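PDB 2PX7: 2-C-methyl-D-erythritol 4-phosphate cytidylyltransferase from Thermus thermophilus HB8, which probably catalyses the transfer of a cytidylyl group from CTP to 2-C-methyl-D-erythritol 4-phosphate, giving 4-diphosphocytidyl-2-C-methyl-D-erythritol and diphosphate in isoprenoid biosynthesis. Local coordinates for residues 116-121 with 228-233; 125-130 with 168-173; 182-187 with 199-204. All coordinates share one frame; numbering follows the deposited sequence.

Contact 1: 116-121 with 228-233; sequences RPFVSR and EALARV
The ring of Phe118 lies between an aliphatic group on each face: Leu230 of the C-terminal helix covers one, and the neighbouring Pro117 covers the other. On the Leu230 side CG sits 4.2 Å from the centroid of the Phe118 ring and 19° off its normal, a CH-pi contact displaced toward the rim. Pro117 CG stands above the centre of the opposite face. Leu230 CD2 overhangs the rim beside ring atoms CG and CD2, 3.5 Å from Phe118 CD2, the closest approach of the contact. The two side chains run past each other in opposite directions. At the far end of the ring, the methyl of Ala231 meets it obliquely, CB being 3.9 Å from Phe118 CZ. With its CG anti to the backbone N (chi1 -171°), Leu230 sets CG over the ring and sends CD2 beyond its rim. No hydrogen bond joins the segments.

Trp57 of helix 54-61 packs edge-to-face with Phe118 and also touches Ala231. Leu230 has a further apolar neighbour in Leu226 of the second subunit, placing this packing beside the dimer interface. The contact thus joins the last helix, 221-231, to the loop between strand 108-111 and helix 121-134 through a small aromatic-aliphatic cluster at the surface of this IspD-family cytidylyltransferase domain.

Contact 2: 125-130 with 168-173; sequences ARVLEA and QTPQGF
Val127 packs against Pro170 and Gly172 in a buried helix-on-sheet contact, with helix 121-134 lying over strand 165-174 of the central mixed sheet. Both methyls of the valine take part, and no hydrogen bond crosses between the segments. CG1 is 3.3 Å from Pro170 O and 3.6 Å from Gly172 N, so this branch lies against the strand backbone as it leaves the proline. The other branch also approaches the carbonyl, with CG2 3.5 Å from Pro170 O, while reaching the pyrrolidine ring at Pro170 CG, 4.2 Å away. The chi1 of 173° sets CG1 anti to the helix backbone N and leaves CG2 beside that N, so that the methyls straddle Pro170 O, CG1 going on to Gly172 N and CG2 to the proline ring. Gly172, with no side chain, leaves the strand backbone open to CG1 on this side.

Strand 165-174 lies antiparallel to both its neighbours, 108-111 and 136-142, within the mixed sheet of the alpha/beta nucleotidyltransferase fold. Val127 extends the packing across this sheet by touching Leu110 and Val209 on two other strands. The peptide bond before Pro170 is cis and falls in the irregular part of strand 165-174, just before the regular strand resumes at Gln171.

The side chain of Gln171 leaves the backbone away from the helix. Its amide NE2 donates an almost straight bond to Gln168 O, 3.3 Å long with an N-H...O angle of 173°, and the acceptor lies in the plane of the amide. This link spans the cis-proline step. The same nitrogen also pairs with Asp194, while Gln171 OE1 accepts from the backbone N of Ala196, fixing both ends of the amide.

Contact 3: 182-187 with 199-204; sequences HAYARR and VQALGY
Tyr184 meets Ala201 and Leu202 at two places along its side chain, its ring end resting near the alanine and its base against the leucine. The ring carbon CE2 comes within 3.6 Å of Ala201 O, the carbonyl oxygen lying oblique to the ring. The same CE2 is 4.2 Å from Ala201 CB, so both backbone oxygen and methyl of the alanine border this part of the tyrosine. Nearer the helix, Leu202 CD2 touches Tyr184 CB at 3.9 Å and reaches the ring root as well. Tyr184 and Leu202 point past one another in opposite directions. The tyrosine ring extends from its helix with CG anti to the backbone N (chi1 -178°), which carries CE2 across to Ala201. Leu202 leaves its backbone alongside the contact, and CD2 makes up the remaining distance.

At the ring edge across from CE2, Arg187, about one helical turn further on, places NH2 in the ring plane. Leu202 also packs on Glu180, a turn before Tyr184 on helix 175-188. The alanine and leucine belong to the last turn leading into Gly203, which takes a positive phi of 98° in a Schellman motif. In this ending Gly203 N bonds to Gln200 O at 2.9 Å, while the 3.5 Å bond from Tyr204 N to Val199 O is weak. Deeper between the helices, His182 and Ala185 both pack on Leu198, and His182 NE2 is hydrogen-bonded to Asp195 at the start of the shorter helix. The result is a surface helix-helix contact between two consecutive helices, the second closed by a Schellman C-cap, after which the chain goes on to strand 207-210.

Contact 2 lies between the other two in space, its centre 18 Å from that of contact 1 and 19 Å from that of contact 3. It touches both: Arg116 CD of contact 1 lies 3.3 Å from Thr169 OG1 of contact 2, and Phe173 CE1 meets Val199 CG2 of contact 3 at 3.7 Å. Contacts 1 and 3 stand on opposite sides of the chain's centre, with nearest atoms about 14 Å apart. Lys217, predicted to position MEP, has its side chain about 10 Å from that of Phe118 in contact 1 and about 11 Å from that of Gln171 in contact 2. Contact 3 lies away from the residues predicted to act in catalysis or to position the substrate.

Contact 1: 116-121 with 228-233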
loop_
_atom_site.group_PDB
_atom_site.type_symbol
_atom_site.label_atom_id
_atom_site.label_comp_id
_atom_site.label_asym_id
_atom_site.label_seq_id
_atom_site.Cartn_x
_atom_site.Cartn_y
_atom_site.Cartn_z
ATOM N N ARG A 116 -1.502 -11.062 7.281
ATOM C CA ARG A 116 -0.325 -10.858 6.410
ATOM C C ARG A 116 0.336 -12.212 6.087
ATOM O O ARG A 116 1.343 -12.553 6.675
ATOM C CB ARG A 116 0.691 -9.882 7.059
ATOM C CG ARG A 116 0.125 -8.484 7.393
ATOM C CD ARG A 116 1.078 -7.573 8.269
ATOM N NE ARG A 116 0.824 -6.165 7.963
ATOM C CZ ARG A 116 0.175 -5.316 8.743
ATOM N NH1 ARG A 116 -0.267 -5.707 9.941
ATOM N NH2 ARG A 116 -0.044 -4.067 8.336
ATOM N N PRO A 117 -0.251 -13.006 5.167
ATOM C CA PRO A 117 0.279 -14.360 4.894
ATOM C C PRO A 117 1.608 -14.447 4.138
ATOM O O PRO A 117 2.351 -15.417 4.324
ATOM C CB PRO A 117 -0.838 -15.010 4.082
ATOM C CG PRO A 117 -1.527 -13.857 3.393
ATOM C CD PRO A 117 -1.457 -12.712 4.358
ATOM N N PHE A 118 1.925 -13.451 3.309
ATOM C CA PHE A 118 3.084 -13.550 2.415
ATOM C C PHE A 118 4.281 -12.793 2.969
ATOM O O PHE A 118 4.756 -11.806 2.409
ATOM C CB PHE A 118 2.718 -13.129 0.981
ATOM C CG PHE A 118 1.472 -13.805 0.453
ATOM C CD1 PHE A 118 1.377 -15.195 0.427
ATOM C CD2 PHE A 118 0.400 -13.056 -0.011
ATOM C CE1 PHE A 118 0.233 -15.826 -0.042
ATOM C CE2 PHE A 118 -0.749 -13.678 -0.497
ATOM C CZ PHE A 118 -0.835 -15.066 -0.508
ATOM N N VAL A 119 4.752 -13.263 4.113
ATOM C CA VAL A 119 5.933 -12.694 4.726
ATOM C C VAL A 119 7.064 -13.652 4.409
ATOM O O VAL A 119 6.933 -14.862 4.601
ATOM C CB VAL A 119 5.751 -12.392 6.259
ATOM C CG1 VAL A 119 4.664 -11.360 6.451
ATOM C CG2 VAL A 119 5.372 -13.616 7.030
ATOM N N SER A 120 8.152 -13.103 3.880
ATOM C CA SER A 120 9.270 -13.898 3.398
ATOM C C SER A 120 10.211 -14.216 4.535
ATOM O O SER A 120 10.184 -13.557 5.583
ATOM C CB SER A 120 10.031 -13.142 2.296
ATOM O OG SER A 120 10.630 -11.952 2.792
ATOM N N ARG A 121 11.051 -15.220 4.316
ATOM C CA ARG A 121 12.084 -15.589 5.268
ATOM C C ARG A 121 13.047 -14.426 5.466
ATOM O O ARG A 121 13.548 -14.206 6.569
ATOM C CB ARG A 121 12.835 -16.851 4.808
ATOM C CG ARG A 121 13.263 -17.740 5.972
ATOM C CD ARG A 121 14.666 -18.337 5.770
ATOM N NE ARG A 121 15.569 -18.019 6.888
ATOM C CZ ARG A 121 15.579 -18.632 8.077
ATOM N NH1 ARG A 121 14.720 -19.613 8.349
ATOM N NH2 ARG A 121 16.453 -18.256 9.011
ATOM N N GLU A 228 -4.967 -14.174 -3.728
ATOM C CA GLU A 228 -5.073 -15.370 -4.584
ATOM C C GLU A 228 -4.098 -15.414 -5.779
ATOM O O GLU A 228 -3.693 -16.497 -6.211
ATOM C CB GLU A 228 -6.506 -15.576 -5.063
ATOM C CG GLU A 228 -7.234 -16.715 -4.353
ATOM C CD GLU A 228 -8.388 -16.255 -3.474
ATOM O OE1 GLU A 228 -8.965 -15.182 -3.757
ATOM O OE2 GLU A 228 -8.736 -16.990 -2.514
ATOM N N ALA A 229 -3.709 -14.251 -6.299
ATOM C CA ALA A 229 -2.720 -14.192 -7.375
ATOM C C ALA A 229 -1.314 -14.579 -6.897
ATOM O O ALA A 229 -0.646 -15.420 -7.513
ATOM C CB ALA A 229 -2.707 -12.804 -8.032
ATOM N N LEU A 230 -0.869 -13.971 -5.799
ATOM C CA LEU A 230 0.453 -14.261 -5.252
ATOM C C LEU A 230 0.577 -15.694 -4.703
ATOM O O LEU A 230 1.672 -16.268 -4.702
ATOM C CB LEU A 230 0.824 -13.223 -4.187
ATOM C CG LEU A 230 2.237 -13.177 -3.593
ATOM C CD1 LEU A 230 3.327 -13.112 -4.661
ATOM C CD2 LEU A 230 2.336 -11.980 -2.683
ATOM N N ALA A 231 -0.544 -16.255 -4.249
ATOM C CA ALA A 231 -0.588 -17.586 -3.625
ATOM C C ALA A 231 -0.205 -18.723 -4.581
ATOM O O ALA A 231 0.372 -19.735 -4.161
ATOM C CB ALA A 231 -1.959 -17.841 -3.026
ATOM N N ARG A 232 -0.522 -18.537 -5.863
ATOM C CA ARG A 232 -0.211 -19.509 -6.917
ATOM C C ARG A 232 1.290 -19.661 -7.147
ATOM O O ARG A 232 1.748 -20.713 -7.584
ATOM C CB ARG A 232 -0.899 -19.117 -8.223
ATOM C CG ARG A 232 -2.409 -18.924 -8.100
ATOM C CD ARG A 232 -3.029 -18.546 -9.438
ATOM N NE ARG A 232 -4.243 -17.741 -9.281
ATOM C CZ ARG A 232 -5.483 -18.226 -9.201
ATOM N NH1 ARG A 232 -5.704 -19.539 -9.256
ATOM N NH2 ARG A 232 -6.511 -17.390 -9.062
ATOM N N VAL A 233 2.049 -18.609 -6.844
ATOM C CA VAL A 233 3.498 -18.601 -7.058
ATOM C C VAL A 233 4.270 -18.423 -5.751
ATOM O O VAL A 233 3.703 -18.195 -4.684
ATOM C CB VAL A 233 3.934 -17.495 -8.064
ATOM C CG1 VAL A 233 3.244 -17.684 -9.423
ATOM C CG2 VAL A 233 3.667 -16.095 -7.491
#

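Contact 2: 125-130 with 168-173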
loop_
_atom_site.group_PDB
_atom_site.type_symbol
_atom_site.label_atom_id
_atom_site.label_comp_id
_atom_site.label_asym_id
_atom_site.label_seq_id
_atom_site.Cartn_x
_atom_site.Cartn_y
_atom_site.Cartn_z
ATOM N N ALA A 125 13.905 -12.784 9.178
ATOM C CA ALA A 125 15.295 -12.736 9.653
ATOM C C ALA A 125 15.730 -11.315 9.912
ATOM O O ALA A 125 16.431 -11.051 10.887
ATOM C CB ALA A 125 16.271 -13.416 8.639
ATOM N N ARG A 126 15.322 -10.403 9.029
ATOM C CA ARG A 126 15.645 -8.987 9.158
ATOM C C ARG A 126 15.007 -8.380 10.429
ATOM O O ARG A 126 15.649 -7.636 11.156
ATOM C CB ARG A 126 15.205 -8.245 7.884
ATOM C CG ARG A 126 15.509 -6.732 7.808
ATOM C CD ARG A 126 14.836 -6.104 6.549
ATOM N NE ARG A 126 15.079 -6.956 5.398
ATOM C CZ ARG A 126 14.218 -7.240 4.421
ATOM N NH1 ARG A 126 12.995 -6.730 4.376
ATOM N NH2 ARG A 126 14.606 -8.062 3.459
ATOM N N VAL A 127 13.751 -8.722 10.701
ATOM C CA VAL A 127 13.077 -8.227 11.901
ATOM C C VAL A 127 13.755 -8.818 13.135
ATOM O O VAL A 127 14.145 -8.081 14.044
ATOM C CB VAL A 127 11.557 -8.534 11.894
ATOM C CG1 VAL A 127 10.930 -8.152 13.261
ATOM C CG2 VAL A 127 10.881 -7.789 10.756
ATOM N N LEU A 128 13.923 -10.138 13.137
ATOM C CA LEU A 128 14.571 -10.840 14.243
ATOM C C LEU A 128 15.986 -10.330 14.539
ATOM O O LEU A 128 16.320 -10.027 15.691
ATOM C CB LEU A 128 14.589 -12.353 13.980
ATOM C CG LEU A 128 15.104 -13.253 15.111
ATOM C CD1 LEU A 128 14.058 -13.427 16.170
ATOM C CD2 LEU A 128 15.510 -14.618 14.581
ATOM N N GLU A 129 16.814 -10.257 13.495
ATOM C CA GLU A 129 18.182 -9.747 13.595
ATOM C C GLU A 129 18.241 -8.390 14.292
ATOM O O GLU A 129 19.038 -8.206 15.214
ATOM C CB GLU A 129 18.815 -9.644 12.196
ATOM C CG GLU A 129 20.347 -9.554 12.189
ATOM C CD GLU A 129 20.872 -8.148 12.393
ATOM O OE1 GLU A 129 20.234 -7.176 11.908
ATOM O OE2 GLU A 129 21.939 -8.012 13.038
ATOM N N ALA A 130 17.403 -7.443 13.857
ATOM C CA ALA A 130 17.369 -6.115 14.477
ATOM C C ALA A 130 16.800 -6.156 15.899
ATOM O O ALA A 130 17.245 -5.416 16.780
ATOM C CB ALA A 130 16.597 -5.126 13.603
ATOM N N GLN A 168 4.263 -2.467 9.162
ATOM C CA GLN A 168 3.877 -3.873 8.949
ATOM C C GLN A 168 4.221 -4.717 10.174
ATOM O O GLN A 168 4.548 -4.179 11.231
ATOM C CB GLN A 168 4.581 -4.453 7.717
ATOM C CG GLN A 168 4.510 -3.558 6.466
ATOM C CD GLN A 168 5.112 -4.240 5.284
ATOM O OE1 GLN A 168 6.294 -4.572 5.283
ATOM N NE2 GLN A 168 4.303 -4.490 4.278
ATOM N N THR A 169 4.121 -6.039 10.012
ATOM C CA THR A 169 4.550 -7.020 11.001
ATOM C C THR A 169 5.323 -8.099 10.212
ATOM O O THR A 169 5.237 -8.128 8.996
ATOM C CB THR A 169 3.342 -7.658 11.809
ATOM O OG1 THR A 169 2.611 -8.566 10.970
ATOM C CG2 THR A 169 2.391 -6.583 12.364
ATOM N N PRO A 170 6.078 -8.989 10.887
ATOM C CA PRO A 170 6.212 -9.169 12.342
ATOM C C PRO A 170 6.954 -8.021 13.024
ATOM O O PRO A 170 7.860 -7.414 12.428
ATOM C CB PRO A 170 7.013 -10.474 12.467
ATOM C CG PRO A 170 7.802 -10.570 11.191
ATOM C CD PRO A 170 6.908 -9.950 10.129
ATOM N N GLN A 171 6.558 -7.724 14.267
ATOM C CA GLN A 171 7.313 -6.809 15.127
ATOM C C GLN A 171 8.075 -7.610 16.186
ATOM O O GLN A 171 7.512 -8.524 16.801
ATOM C CB GLN A 171 6.372 -5.772 15.757
ATOM C CG GLN A 171 5.437 -5.099 14.724
ATOM C CD GLN A 171 4.751 -3.871 15.230
ATOM O OE1 GLN A 171 4.708 -3.593 16.446
ATOM N NE2 GLN A 171 4.236 -3.074 14.291
ATOM N N GLY A 172 9.349 -7.273 16.395
ATOM C CA GLY A 172 10.250 -8.079 17.219
ATOM C C GLY A 172 10.652 -7.342 18.479
ATOM O O GLY A 172 10.901 -6.156 18.446
ATOM N N PHE A 173 10.706 -8.048 19.603
ATOM C CA PHE A 173 11.008 -7.403 20.886
ATOM C C PHE A 173 11.743 -8.377 21.780
ATOM O O PHE A 173 11.560 -9.594 21.639
ATOM C CB PHE A 173 9.705 -6.960 21.595
ATOM C CG PHE A 173 8.831 -6.049 20.762
ATOM C CD1 PHE A 173 9.085 -4.684 20.702
ATOM C CD2 PHE A 173 7.758 -6.557 20.056
ATOM C CE1 PHE A 173 8.288 -3.827 19.910
ATOM C CE2 PHE A 173 6.952 -5.728 19.266
ATOM C CZ PHE A 173 7.232 -4.354 19.186
#

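Contact 3: 182-187 with 199-204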
loop_
_atom_site.group_PDB
_atom_site.type_symbol
_atom_site.label_atom_id
_atom_site.label_comp_id
_atom_site.label_asym_id
_atom_site.label_seq_id
_atom_site.Cartn_x
_atom_site.Cartn_y
_atom_site.Cartn_z
ATOM N N HIS A 182 3.251 -4.057 28.105
ATOM C CA HIS A 182 1.891 -4.479 28.366
ATOM C C HIS A 182 1.455 -4.215 29.825
ATOM O O HIS A 182 0.313 -3.845 30.053
ATOM C CB HIS A 182 1.670 -5.941 27.944
ATOM C CG HIS A 182 1.342 -6.099 26.488
ATOM N ND1 HIS A 182 0.049 -6.138 26.014
ATOM C CD2 HIS A 182 2.145 -6.193 25.398
ATOM C CE1 HIS A 182 0.067 -6.275 24.700
ATOM N NE2 HIS A 182 1.329 -6.307 24.301
ATOM N N ALA A 183 2.371 -4.357 30.785
ATOM C CA ALA A 183 2.075 -4.051 32.205
ATOM C C ALA A 183 1.745 -2.570 32.432
ATOM O O ALA A 183 0.771 -2.225 33.118
ATOM C CB ALA A 183 3.244 -4.483 33.109
ATOM N N TYR A 184 2.562 -1.694 31.851
ATOM C CA TYR A 184 2.324 -0.257 31.919
ATOM C C TYR A 184 1.033 0.126 31.204
ATOM O O TYR A 184 0.282 0.968 31.693
ATOM C CB TYR A 184 3.515 0.496 31.322
ATOM C CG TYR A 184 3.408 2.002 31.373
ATOM C CD1 TYR A 184 3.454 2.690 32.592
ATOM C CD2 TYR A 184 3.283 2.744 30.204
ATOM C CE1 TYR A 184 3.378 4.096 32.639
ATOM C CE2 TYR A 184 3.205 4.140 30.235
ATOM C CZ TYR A 184 3.258 4.810 31.456
ATOM O OH TYR A 184 3.158 6.195 31.487
ATOM N N ALA A 185 0.775 -0.491 30.049
ATOM C CA ALA A 185 -0.463 -0.232 29.311
ATOM C C ALA A 185 -1.715 -0.627 30.106
ATOM O O ALA A 185 -2.711 0.081 30.067
ATOM C CB ALA A 185 -0.446 -0.905 27.964
ATOM N N ARG A 186 -1.646 -1.749 30.825
ATOM C CA ARG A 186 -2.739 -2.208 31.689
ATOM C C ARG A 186 -3.073 -1.155 32.758
ATOM O O ARG A 186 -4.235 -0.798 32.923
ATOM C CB ARG A 186 -2.369 -3.556 32.330
ATOM C CG ARG A 186 -3.542 -4.404 32.854
ATOM C CD ARG A 186 -3.076 -5.834 33.255
ATOM N NE ARG A 186 -2.351 -6.505 32.164
ATOM C CZ ARG A 186 -1.101 -7.002 32.232
ATOM N NH1 ARG A 186 -0.386 -6.955 33.366
ATOM N NH2 ARG A 186 -0.564 -7.567 31.153
ATOM N N ARG A 187 -2.044 -0.637 33.437
ATOM C CA ARG A 187 -2.191 0.429 34.446
ATOM C C ARG A 187 -2.771 1.744 33.913
ATOM O O ARG A 187 -3.512 2.433 34.616
ATOM C CB ARG A 187 -0.852 0.723 35.138
ATOM C CG ARG A 187 -0.198 -0.503 35.734
ATOM C CD ARG A 187 0.883 -0.204 36.781
ATOM N NE ARG A 187 1.696 0.989 36.522
ATOM C CZ ARG A 187 2.886 0.978 35.926
ATOM N NH1 ARG A 187 3.421 -0.164 35.479
ATOM N NH2 ARG A 187 3.542 2.123 35.766
ATOM N N VAL A 199 5.500 -0.048 23.554
ATOM C CA VAL A 199 6.904 0.009 23.927
ATOM C C VAL A 199 7.401 1.479 23.929
ATOM O O VAL A 199 8.129 1.901 24.825
ATOM C CB VAL A 199 7.775 -0.915 22.984
ATOM C CG1 VAL A 199 9.281 -0.703 23.223
ATOM C CG2 VAL A 199 7.417 -2.389 23.194
ATOM N N GLN A 200 6.990 2.230 22.908
ATOM C CA GLN A 200 7.224 3.674 22.811
ATOM C C GLN A 200 6.728 4.436 24.056
ATOM O O GLN A 200 7.412 5.329 24.544
ATOM C CB GLN A 200 6.561 4.184 21.518
ATOM C CG GLN A 200 6.767 5.646 21.159
ATOM C CD GLN A 200 6.117 5.953 19.819
ATOM O OE1 GLN A 200 4.992 5.510 19.538
ATOM N NE2 GLN A 200 6.826 6.672 18.981
ATOM N N ALA A 201 5.570 4.057 24.597
ATOM C CA ALA A 201 5.022 4.712 25.795
ATOM C C ALA A 201 5.882 4.506 27.050
ATOM O O ALA A 201 5.806 5.278 28.004
ATOM C CB ALA A 201 3.567 4.283 26.030
ATOM N N LEU A 202 6.751 3.494 27.026
ATOM C CA LEU A 202 7.735 3.303 28.098
ATOM C C LEU A 202 8.904 4.279 28.038
ATOM O O LEU A 202 9.591 4.494 29.024
ATOM C CB LEU A 202 8.274 1.861 28.077
ATOM C CG LEU A 202 7.446 0.724 28.676
ATOM C CD1 LEU A 202 8.198 -0.598 28.468
ATOM C CD2 LEU A 202 7.177 0.923 30.177
ATOM N N GLY A 203 9.141 4.875 26.880
ATOM C CA GLY A 203 10.328 5.675 26.692
ATOM C C GLY A 203 11.403 4.854 25.997
ATOM O O GLY A 203 12.551 5.290 25.925
ATOM N N TYR A 204 11.040 3.671 25.499
ATOM C CA TYR A 204 12.011 2.788 24.832
ATOM C C TYR A 204 12.045 3.030 23.299
ATOM O O TYR A 204 10.997 3.019 22.642
ATOM C CB TYR A 204 11.727 1.310 25.126
ATOM C CG TYR A 204 12.910 0.377 24.828
ATOM C CD1 TYR A 204 13.776 -0.022 25.843
ATOM C CD2 TYR A 204 13.156 -0.093 23.530
ATOM C CE1 TYR A 204 14.859 -0.858 25.590
ATOM C CE2 TYR A 204 14.248 -0.936 23.257
ATOM C CZ TYR A 204 15.089 -1.308 24.299
ATOM O OH TYR A 204 16.149 -2.128 24.078
#